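Local coordinates for protein sulfide-quinone reductase (PDB 3HYW) that catalyses the oxidation of hydrogen sulfide by a quinone, using bound FAD and building up polysulfur that is probably released as cyclooctasulfur, at residues L48-R53 with L165-E170; D229-E234 with V243-T248; F184-P189 with W217-A222. All coordinates share one frame; numbering follows the deposited sequence.

Contact 1 of 3, residues L48-R53 with L165-E170; sequences LAMGWR and LMLHYE
W52 and E170 supply the one hydrogen bond of this contact, in which the indole NE1 lies 3.0 Å from E170 OE1. The carboxylate oxygen sits at the indole edge, close to the ring plane, whereas the N-H reaches it from above the carboxylate plane. The bond is moderately bent, with an N-H...O angle of 150°. The other oxygen of E170, OE2, forms a salt bridge with R174.

Aromatic and sulfur contacts gather at the far end of the indole. W52 CH2 comes within 3.6 Å of Y169 CD2, the two ring planes standing 86° apart in an oblique pairing. M166 presses CG to W52 CZ3 at 3.7 Å, and its SD, 4.9 Å from the centroid of the six-membered ring of W52, makes an oblique Met-aromatic contact.

M50 adds a further apolar part, its CG meeting M166 CB at 4.0 Å. Bent at chi2 and chi3, its chain slides past E170 in the opposite direction and sets CE 3.5 Å from E170 CB, with L167 CD1 at 4.2 Å from the same methyl. M50 CB also covers one face of the W52 ring. G51, between these two residues, ends helix 45-50 in a Schellman motif, after which the chain delivers the indole to helix 158-173.

A buried carboxylate shared by an indole N-H and an arginine is likely to remain ionised, and W52 thereby gains a directional anchor within a largely apolar interface with helix 158-173.

Contact 2 of 3, residues D229-E234 with V243-T248; sequences DKVIYE and VPAKFT
V231 and V243 form an antiparallel hydrogen-bonded pair, closed by V231 N to V243 O at 2.9 Å and by the return bond from V243 N to V231 O. A third backbone bond follows where A245 N meets D229 O at 3.0 Å. The first two bonds run nearly along the C=O axis, while the third approaches its acceptor from above the carbonyl plane. Between them K230 faces P244 as a non-hydrogen-bonded pair, a position that suits proline because no N-H is called for; the two CA atoms are only 4.3 Å apart and the side chains diverge.

Strands 230-234 and 240-244 are the two arms of a beta hairpin, part of an antiparallel three-stranded sheet completed by strand 222-226. Past P244 the chain turns off through A245 and K246 into strand 247-255, a member of the neighbouring mixed sheet.

V231 does most of the side-chain work. Its CG2, anti to the carbonyl carbon and beside the backbone N, meets T248 CG2 at 3.7 Å and A245 CB at 4.3 Å, and V147 of strand 146-150 adjoins all three residues. T248 brings just its methyl to this cluster, its OG1 being bonded to S120. V231 CB also rests 4.4 Å from V243 CG1. K230 touches with its root alone, CB lying 3.2 Å from V243 O; the extended chain beyond leads off to a salt bridge between NZ and E242.

Contact 3 of 3, residues F184-P189 with W217-A222; sequences FITSEP and WIANVA
I185 and I218 lie side by side on one face of a parallel strand pair, and the path of the I185 side chain shows how such a face is filled. Its CB stands 4.1 Å from I218 O. From there CG2, anti to the backbone N, turns to V221 CG2 at 3.5 Å, tighter than usual for two methyls. The other branch starts with CG1, within van der Waals reach of I218 CD1, and finishes with CD1 at 4.0 Å from that same atom. Y233 of strand 230-234 adjoins all three residues.

The backbones are joined by I218 N to F184 O at 2.8 Å and T186 N to I218 O, the pattern expected of a beta-alpha-beta unit whose strands 182-185 and 216-218 are linked through helix 202-212. Beyond the strands the pairing becomes irregular. N220, in a left-handed backbone conformation (phi 65°), gives its N-H to E188 O at 2.7 Å, and a water bridges S187 O and N220 OD1.

T186 makes polar links within that loop. Its OG1, anti to the backbone N (chi1 -179°), accepts from E188 N at 3.0 Å in an ST turn and donates to E188 OE1 at 2.7 Å, meeting the anti lone pair; Y161 OH is a further partner of OE1, and F194 N bonds to OE2. Its CG2 packs against A219. A valine in place of T186 would probably leave E188 N without its side-chain acceptor and OE1 with one donor fewer.

One hydroxyl thus ties both main chain and side chain of E188, which is consistent with a carbonyl, E188 O, held in position to receive the N220 N-H.

Overall arrangement
Contacts 2 and 3 are neighbours, their centres 13 Å apart: E234 N lies 2.8 Å from A222 O, a probable hydrogen bond, and Y233 OH packs on I218 CD1. At this seam the chain leaves the strand pair of contact 3 and enters, at A222, the strand bordering 230-234. Contact 1 touches neither: its centre is 21 Å from that of contact 2 and 22 Å from that of contact 3, with nearest atoms about 4 and 7 Å away. It lies near the flavin, the M166 side chain being about 8 Å from bound FAD. Octathiocane is about 9 Å from that side chain and about 8 Å from that of E188 in contact 3, whereas contact 2 is remote from the annotated sites.

Contact 1 of 3, residues L48-R53 with L165-E170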
loop_
_atom_site.group_PDB
_atom_site.type_symbol
_atom_site.label_atom_id
_atom_site.label_comp_id
_atom_site.label_asym_id
_atom_site.label_seq_id
_atom_site.Cartn_x
_atom_site.Cartn_y
_atom_site.Cartn_z
ATOM N N LEU A 48 17.719 -27.595 -0.354
ATOM C CA LEU A 48 18.524 -28.568 -1.105
ATOM C C LEU A 48 18.946 -27.984 -2.454
ATOM O O LEU A 48 20.092 -28.135 -2.872
ATOM C CB LEU A 48 17.770 -29.886 -1.310
ATOM C CG LEU A 48 18.528 -31.057 -1.965
ATOM C CD1 LEU A 48 19.637 -31.615 -1.045
ATOM C CD2 LEU A 48 17.585 -32.175 -2.371
ATOM N N ALA A 49 18.010 -27.311 -3.121
ATOM C CA ALA A 49 18.286 -26.649 -4.395
ATOM C C ALA A 49 19.323 -25.541 -4.255
ATOM O O ALA A 49 20.084 -25.267 -5.189
ATOM C CB ALA A 49 17.005 -26.106 -4.996
ATOM N N MET A 50 19.362 -24.905 -3.092
ATOM C CA MET A 50 20.333 -23.845 -2.852
ATOM C C MET A 50 21.700 -24.393 -2.448
ATOM O O MET A 50 22.669 -23.646 -2.374
ATOM C CB MET A 50 19.816 -22.868 -1.791
ATOM C CG MET A 50 18.659 -21.981 -2.247
ATOM S SD MET A 50 19.037 -20.988 -3.702
ATOM C CE MET A 50 20.547 -20.167 -3.189
ATOM N N GLY A 51 21.767 -25.698 -2.180
ATOM C CA GLY A 51 22.996 -26.330 -1.714
ATOM C C GLY A 51 23.179 -26.147 -0.220
ATOM O O GLY A 51 24.282 -26.324 0.308
ATOM N N TRP A 52 22.088 -25.793 0.461
ATOM C CA TRP A 52 22.122 -25.516 1.891
ATOM C C TRP A 52 21.793 -26.765 2.714
ATOM O O TRP A 52 21.784 -26.716 3.943
ATOM C CB TRP A 52 21.170 -24.370 2.248
ATOM C CG TRP A 52 21.507 -23.032 1.612
ATOM C CD1 TRP A 52 22.643 -22.705 0.919
ATOM C CD2 TRP A 52 20.708 -21.845 1.650
ATOM N NE1 TRP A 52 22.587 -21.395 0.504
ATOM C CE2 TRP A 52 21.413 -20.842 0.946
ATOM C CE3 TRP A 52 19.458 -21.533 2.206
ATOM C CZ2 TRP A 52 20.912 -19.546 0.782
ATOM C CZ3 TRP A 52 18.964 -20.243 2.046
ATOM C CH2 TRP A 52 19.691 -19.266 1.337
ATOM N N ARG A 53 21.504 -27.869 2.026
ATOM C CA ARG A 53 21.270 -29.159 2.667
ATOM C C ARG A 53 21.957 -30.264 1.879
ATOM O O ARG A 53 22.154 -30.135 0.670
ATOM C CB ARG A 53 19.769 -29.491 2.737
ATOM C CG ARG A 53 18.909 -28.538 3.544
ATOM C CD ARG A 53 19.220 -28.537 5.041
ATOM N NE ARG A 53 18.171 -27.808 5.749
ATOM C CZ ARG A 53 18.154 -26.491 5.944
ATOM N NH1 ARG A 53 17.128 -25.938 6.585
ATOM N NH2 ARG A 53 19.149 -25.723 5.499
ATOM N N LEU A 165 13.798 -15.454 -2.782
ATOM C CA LEU A 165 14.400 -14.673 -1.708
ATOM C C LEU A 165 15.680 -15.305 -1.161
ATOM O O LEU A 165 16.620 -14.589 -0.781
ATOM C CB LEU A 165 13.374 -14.372 -0.613
ATOM C CG LEU A 165 12.350 -13.352 -1.119
ATOM C CD1 LEU A 165 11.099 -13.352 -0.298
ATOM C CD2 LEU A 165 12.958 -11.954 -1.196
ATOM N N MET A 166 15.720 -16.638 -1.169
ATOM C CA MET A 166 16.922 -17.410 -0.822
ATOM C C MET A 166 18.056 -17.134 -1.802
ATOM O O MET A 166 19.208 -16.982 -1.397
ATOM C CB MET A 166 16.621 -18.914 -0.815
ATOM C CG MET A 166 15.754 -19.376 0.332
ATOM S SD MET A 166 15.490 -21.163 0.306
ATOM C CE MET A 166 14.594 -21.342 1.817
ATOM N N LEU A 167 17.717 -17.095 -3.088
ATOM C CA LEU A 167 18.685 -16.811 -4.136
ATOM C C LEU A 167 19.225 -15.385 -4.016
ATOM O O LEU A 167 20.430 -15.178 -4.099
ATOM C CB LEU A 167 18.084 -17.066 -5.522
ATOM C CG LEU A 167 19.009 -16.909 -6.738
ATOM C CD1 LEU A 167 20.280 -17.763 -6.593
ATOM C CD2 LEU A 167 18.271 -17.235 -8.025
ATOM N N HIS A 168 18.338 -14.414 -3.800
ATOM C CA HIS A 168 18.749 -13.036 -3.494
ATOM C C HIS A 168 19.762 -12.992 -2.339
ATOM O O HIS A 168 20.792 -12.318 -2.427
ATOM C CB HIS A 168 17.531 -12.160 -3.156
ATOM C CG HIS A 168 17.891 -10.861 -2.501
ATOM N ND1 HIS A 168 18.356 -9.774 -3.210
ATOM C CD2 HIS A 168 17.876 -10.482 -1.199
ATOM C CE1 HIS A 168 18.604 -8.779 -2.378
ATOM N NE2 HIS A 168 18.323 -9.182 -1.151
ATOM N N TYR A 169 19.444 -13.703 -1.257
ATOM C CA TYR A 169 20.308 -13.800 -0.088
ATOM C C TYR A 169 21.684 -14.353 -0.470
ATOM O O TYR A 169 22.710 -13.767 -0.121
ATOM C CB TYR A 169 19.651 -14.665 0.999
ATOM C CG TYR A 169 20.554 -14.967 2.177
ATOM C CD1 TYR A 169 20.675 -14.069 3.239
ATOM C CD2 TYR A 169 21.283 -16.154 2.235
ATOM C CE1 TYR A 169 21.511 -14.343 4.326
ATOM C CE2 TYR A 169 22.119 -16.439 3.324
ATOM C CZ TYR A 169 22.221 -15.531 4.358
ATOM O OH TYR A 169 23.040 -15.810 5.426
ATOM N N GLU A 170 21.689 -15.466 -1.201
ATOM C CA GLU A 170 22.924 -16.113 -1.649
ATOM C C GLU A 170 23.776 -15.198 -2.528
ATOM O O GLU A 170 24.992 -15.117 -2.349
ATOM C CB GLU A 170 22.601 -17.418 -2.389
ATOM C CG GLU A 170 23.816 -18.189 -2.922
ATOM C CD GLU A 170 24.674 -18.820 -1.827
ATOM O OE1 GLU A 170 24.138 -19.172 -0.748
ATOM O OE2 GLU A 170 25.892 -18.972 -2.057
#

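Contact 2 of 3, residues D229-E234 with V243-T248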
loop_
_atom_site.group_PDB
_atom_site.type_symbol
_atom_site.label_atom_id
_atom_site.label_comp_id
_atom_site.label_asym_id
_atom_site.label_seq_id
_atom_site.Cartn_x
_atom_site.Cartn_y
_atom_site.Cartn_z
ATOM N N ASP A 229 16.851 -18.642 -23.514
ATOM C CA ASP A 229 17.213 -17.242 -23.687
ATOM C C ASP A 229 16.275 -16.302 -22.924
ATOM O O ASP A 229 16.654 -15.177 -22.571
ATOM C CB ASP A 229 17.133 -16.922 -25.197
ATOM C CG ASP A 229 17.772 -15.590 -25.569
ATOM O OD1 ASP A 229 18.213 -14.845 -24.661
ATOM O OD2 ASP A 229 17.841 -15.286 -26.786
ATOM N N LYS A 230 15.046 -16.758 -22.687
ATOM C CA LYS A 230 13.964 -15.863 -22.278
ATOM C C LYS A 230 12.716 -16.595 -21.789
ATOM O O LYS A 230 12.541 -17.790 -22.024
ATOM C CB LYS A 230 13.585 -14.927 -23.445
ATOM C CG LYS A 230 13.332 -15.631 -24.770
ATOM C CD LYS A 230 13.305 -14.637 -25.922
ATOM C CE LYS A 230 13.514 -15.319 -27.257
ATOM N NZ LYS A 230 13.252 -14.390 -28.393
ATOM N N VAL A 231 11.856 -15.851 -21.101
ATOM C CA VAL A 231 10.534 -16.329 -20.727
ATOM C C VAL A 231 9.511 -15.531 -21.524
ATOM O O VAL A 231 9.627 -14.304 -21.660
ATOM C CB VAL A 231 10.283 -16.221 -19.197
ATOM C CG1 VAL A 231 8.835 -16.576 -18.837
ATOM C CG2 VAL A 231 11.243 -17.132 -18.446
ATOM N N ILE A 232 8.545 -16.249 -22.088
ATOM C CA ILE A 232 7.444 -15.642 -22.826
ATOM C C ILE A 232 6.148 -15.811 -22.026
ATOM O O ILE A 232 5.782 -16.926 -21.634
ATOM C CB ILE A 232 7.293 -16.252 -24.241
ATOM C CG1 ILE A 232 8.621 -16.155 -25.008
ATOM C CG2 ILE A 232 6.154 -15.569 -25.005
ATOM C CD1 ILE A 232 8.652 -16.945 -26.305
ATOM N N TYR A 233 5.480 -14.694 -21.764
ATOM C CA TYR A 233 4.213 -14.709 -21.050
ATOM C C TYR A 233 3.136 -13.959 -21.825
ATOM O O TYR A 233 3.438 -13.119 -22.672
ATOM C CB TYR A 233 4.365 -14.159 -19.623
ATOM C CG TYR A 233 4.740 -12.695 -19.531
ATOM C CD1 TYR A 233 6.076 -12.295 -19.528
ATOM C CD2 TYR A 233 3.755 -11.711 -19.434
ATOM C CE1 TYR A 233 6.423 -10.947 -19.441
ATOM C CE2 TYR A 233 4.088 -10.364 -19.341
ATOM C CZ TYR A 233 5.422 -9.989 -19.342
ATOM O OH TYR A 233 5.752 -8.652 -19.267
ATOM N N GLU A 234 1.883 -14.275 -21.519
ATOM C CA GLU A 234 0.737 -13.650 -22.150
ATOM C C GLU A 234 -0.077 -12.916 -21.085
ATOM O O GLU A 234 -0.388 -13.486 -20.035
ATOM C CB GLU A 234 -0.109 -14.733 -22.815
ATOM C CG GLU A 234 -1.197 -14.243 -23.742
ATOM C CD GLU A 234 -1.939 -15.384 -24.416
ATOM O OE1 GLU A 234 -1.284 -16.354 -24.861
ATOM O OE2 GLU A 234 -3.182 -15.307 -24.513
ATOM N N VAL A 243 10.704 -11.550 -21.639
ATOM C CA VAL A 243 11.638 -11.080 -20.624
ATOM C C VAL A 243 12.907 -11.933 -20.719
ATOM O O VAL A 243 12.815 -13.154 -20.846
ATOM C CB VAL A 243 10.978 -11.062 -19.208
ATOM C CG1 VAL A 243 11.578 -12.108 -18.264
ATOM C CG2 VAL A 243 11.075 -9.669 -18.599
ATOM N N PRO A 244 14.093 -11.288 -20.721
ATOM C CA PRO A 244 15.352 -12.030 -20.834
ATOM C C PRO A 244 15.679 -12.841 -19.581
ATOM O O PRO A 244 15.393 -12.402 -18.466
ATOM C CB PRO A 244 16.398 -10.934 -21.061
ATOM C CG PRO A 244 15.794 -9.690 -20.548
ATOM C CD PRO A 244 14.306 -9.831 -20.650
ATOM N N ALA A 245 16.264 -14.019 -19.777
ATOM C CA ALA A 245 16.570 -14.922 -18.671
ATOM C C ALA A 245 17.737 -15.854 -18.978
ATOM O O ALA A 245 17.743 -16.541 -20.002
ATOM C CB ALA A 245 15.350 -15.733 -18.310
ATOM N N LYS A 246 18.717 -15.877 -18.079
ATOM C CA LYS A 246 19.827 -16.819 -18.170
ATOM C C LYS A 246 19.565 -18.023 -17.259
ATOM O O LYS A 246 19.968 -19.148 -17.563
ATOM C CB LYS A 246 21.153 -16.136 -17.818
ATOM C CG LYS A 246 22.359 -17.058 -17.902
ATOM C CD LYS A 246 23.665 -16.291 -17.916
ATOM C CE LYS A 246 24.843 -17.245 -18.130
ATOM N NZ LYS A 246 24.924 -18.284 -17.052
ATOM N N PHE A 247 18.880 -17.776 -16.147
ATOM C CA PHE A 247 18.470 -18.843 -15.240
ATOM C C PHE A 247 17.009 -18.654 -14.864
ATOM O O PHE A 247 16.587 -17.544 -14.545
ATOM C CB PHE A 247 19.348 -18.863 -13.982
ATOM C CG PHE A 247 18.843 -19.789 -12.905
ATOM C CD1 PHE A 247 17.882 -19.357 -11.989
ATOM C CD2 PHE A 247 19.318 -21.098 -12.811
ATOM C CE1 PHE A 247 17.389 -20.218 -10.998
ATOM C CE2 PHE A 247 18.843 -21.961 -11.818
ATOM C CZ PHE A 247 17.874 -21.520 -10.914
ATOM N N THR A 248 16.242 -19.740 -14.908
ATOM C CA THR A 248 14.857 -19.721 -14.442
ATOM C C THR A 248 14.548 -20.864 -13.472
ATOM O O THR A 248 15.197 -21.915 -13.492
ATOM C CB THR A 248 13.827 -19.780 -15.611
ATOM O OG1 THR A 248 13.934 -21.036 -16.287
ATOM C CG2 THR A 248 14.049 -18.653 -16.607
#

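Contact 3 of 3, residues F184-P189 with W217-A222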
loop_
_atom_site.group_PDB
_atom_site.type_symbol
_atom_site.label_atom_id
_atom_site.label_comp_id
_atom_site.label_asym_id
_atom_site.label_seq_id
_atom_site.Cartn_x
_atom_site.Cartn_y
_atom_site.Cartn_z
ATOM N N PHE A 184 10.127 -11.808 -10.751
ATOM C CA PHE A 184 9.191 -12.825 -10.313
ATOM C C PHE A 184 7.950 -12.734 -11.190
ATOM O O PHE A 184 7.365 -11.662 -11.317
ATOM C CB PHE A 184 8.841 -12.592 -8.841
ATOM C CG PHE A 184 8.132 -13.742 -8.193
ATOM C CD1 PHE A 184 8.854 -14.773 -7.601
ATOM C CD2 PHE A 184 6.743 -13.782 -8.144
ATOM C CE1 PHE A 184 8.200 -15.851 -6.997
ATOM C CE2 PHE A 184 6.085 -14.850 -7.537
ATOM C CZ PHE A 184 6.818 -15.884 -6.960
ATOM N N ILE A 185 7.568 -13.847 -11.817
ATOM C CA ILE A 185 6.397 -13.864 -12.712
ATOM C C ILE A 185 5.403 -14.927 -12.252
ATOM O O ILE A 185 5.736 -16.106 -12.159
ATOM C CB ILE A 185 6.778 -14.114 -14.196
ATOM C CG1 ILE A 185 7.834 -13.110 -14.668
ATOM C CG2 ILE A 185 5.527 -14.046 -15.089
ATOM C CD1 ILE A 185 8.183 -13.219 -16.147
ATOM N N THR A 186 4.181 -14.503 -11.959
ATOM C CA THR A 186 3.199 -15.421 -11.384
ATOM C C THR A 186 1.808 -15.366 -12.026
ATOM O O THR A 186 1.373 -14.324 -12.540
ATOM C CB THR A 186 3.105 -15.234 -9.842
ATOM O OG1 THR A 186 2.163 -16.167 -9.303
ATOM C CG2 THR A 186 2.695 -13.798 -9.483
ATOM N N SER A 187 1.135 -16.515 -11.999
ATOM C CA SER A 187 -0.267 -16.643 -12.376
ATOM C C SER A 187 -1.209 -16.024 -11.332
ATOM O O SER A 187 -2.359 -15.704 -11.642
ATOM C CB SER A 187 -0.610 -18.117 -12.591
ATOM O OG SER A 187 -0.002 -18.941 -11.598
ATOM N N GLU A 188 -0.727 -15.864 -10.097
ATOM C CA GLU A 188 -1.488 -15.171 -9.054
ATOM C C GLU A 188 -1.928 -13.806 -9.555
ATOM O O GLU A 188 -1.166 -13.141 -10.271
ATOM C CB GLU A 188 -0.631 -14.945 -7.811
ATOM C CG GLU A 188 -0.284 -16.178 -7.005
ATOM C CD GLU A 188 0.903 -15.892 -6.120
ATOM O OE1 GLU A 188 2.026 -15.784 -6.658
ATOM O OE2 GLU A 188 0.719 -15.725 -4.904
ATOM N N PRO A 189 -3.149 -13.375 -9.177
ATOM C CA PRO A 189 -3.643 -12.062 -9.580
ATOM C C PRO A 189 -2.828 -10.940 -8.942
ATOM O O PRO A 189 -2.792 -9.834 -9.463
ATOM C CB PRO A 189 -5.081 -12.043 -9.046
ATOM C CG PRO A 189 -5.084 -13.038 -7.925
ATOM C CD PRO A 189 -4.130 -14.107 -8.353
ATOM N N TRP A 217 8.672 -7.685 -10.525
ATOM C CA TRP A 217 7.614 -8.688 -10.606
ATOM C C TRP A 217 6.518 -8.353 -11.592
ATOM O O TRP A 217 6.260 -7.185 -11.891
ATOM C CB TRP A 217 7.016 -8.973 -9.226
ATOM C CG TRP A 217 6.511 -7.773 -8.514
ATOM C CD1 TRP A 217 7.211 -6.981 -7.644
ATOM C CD2 TRP A 217 5.191 -7.225 -8.584
ATOM N NE1 TRP A 217 6.407 -5.972 -7.173
ATOM C CE2 TRP A 217 5.162 -6.097 -7.732
ATOM C CE3 TRP A 217 4.029 -7.576 -9.282
ATOM C CZ2 TRP A 217 4.018 -5.318 -7.560
ATOM C CZ3 TRP A 217 2.889 -6.802 -9.112
ATOM C CH2 TRP A 217 2.895 -5.682 -8.258
ATOM N N ILE A 218 5.894 -9.416 -12.089
ATOM C CA ILE A 218 4.779 -9.343 -13.012
ATOM C C ILE A 218 3.776 -10.383 -12.522
ATOM O O ILE A 218 4.093 -11.569 -12.437
ATOM C CB ILE A 218 5.214 -9.674 -14.464
ATOM C CG1 ILE A 218 6.447 -8.851 -14.870
ATOM C CG2 ILE A 218 4.052 -9.465 -15.430
ATOM C CD1 ILE A 218 7.208 -9.386 -16.079
ATOM N N ALA A 219 2.582 -9.928 -12.170
ATOM C CA ALA A 219 1.534 -10.818 -11.689
ATOM C C ALA A 219 0.396 -10.854 -12.696
ATOM O O ALA A 219 0.338 -10.028 -13.609
ATOM C CB ALA A 219 1.033 -10.362 -10.314
ATOM N N ASN A 220 -0.499 -11.823 -12.530
ATOM C CA ASN A 220 -1.720 -11.915 -13.331
ATOM C C ASN A 220 -1.451 -12.176 -14.817
ATOM O O ASN A 220 -2.175 -11.682 -15.687
ATOM C CB ASN A 220 -2.585 -10.655 -13.137
ATOM C CG ASN A 220 -4.067 -10.952 -13.177
ATOM O OD1 ASN A 220 -4.499 -12.077 -12.919
ATOM N ND2 ASN A 220 -4.861 -9.937 -13.491
ATOM N N VAL A 221 -0.413 -12.964 -15.095
ATOM C CA VAL A 221 -0.058 -13.305 -16.470
ATOM C C VAL A 221 0.142 -14.810 -16.593
ATOM O O VAL A 221 0.335 -15.506 -15.597
ATOM C CB VAL A 221 1.214 -12.555 -16.973
ATOM C CG1 VAL A 221 0.974 -11.046 -17.048
ATOM C CG2 VAL A 221 2.422 -12.872 -16.096
ATOM N N ALA A 222 0.103 -15.296 -17.827
ATOM C CA ALA A 222 0.236 -16.718 -18.102
ATOM C C ALA A 222 1.561 -16.969 -18.806
ATOM O O ALA A 222 1.733 -16.597 -19.974
ATOM C CB ALA A 222 -0.938 -17.195 -18.972
HETATM O O HOH W 1 -4.705 -14.484 -11.911
#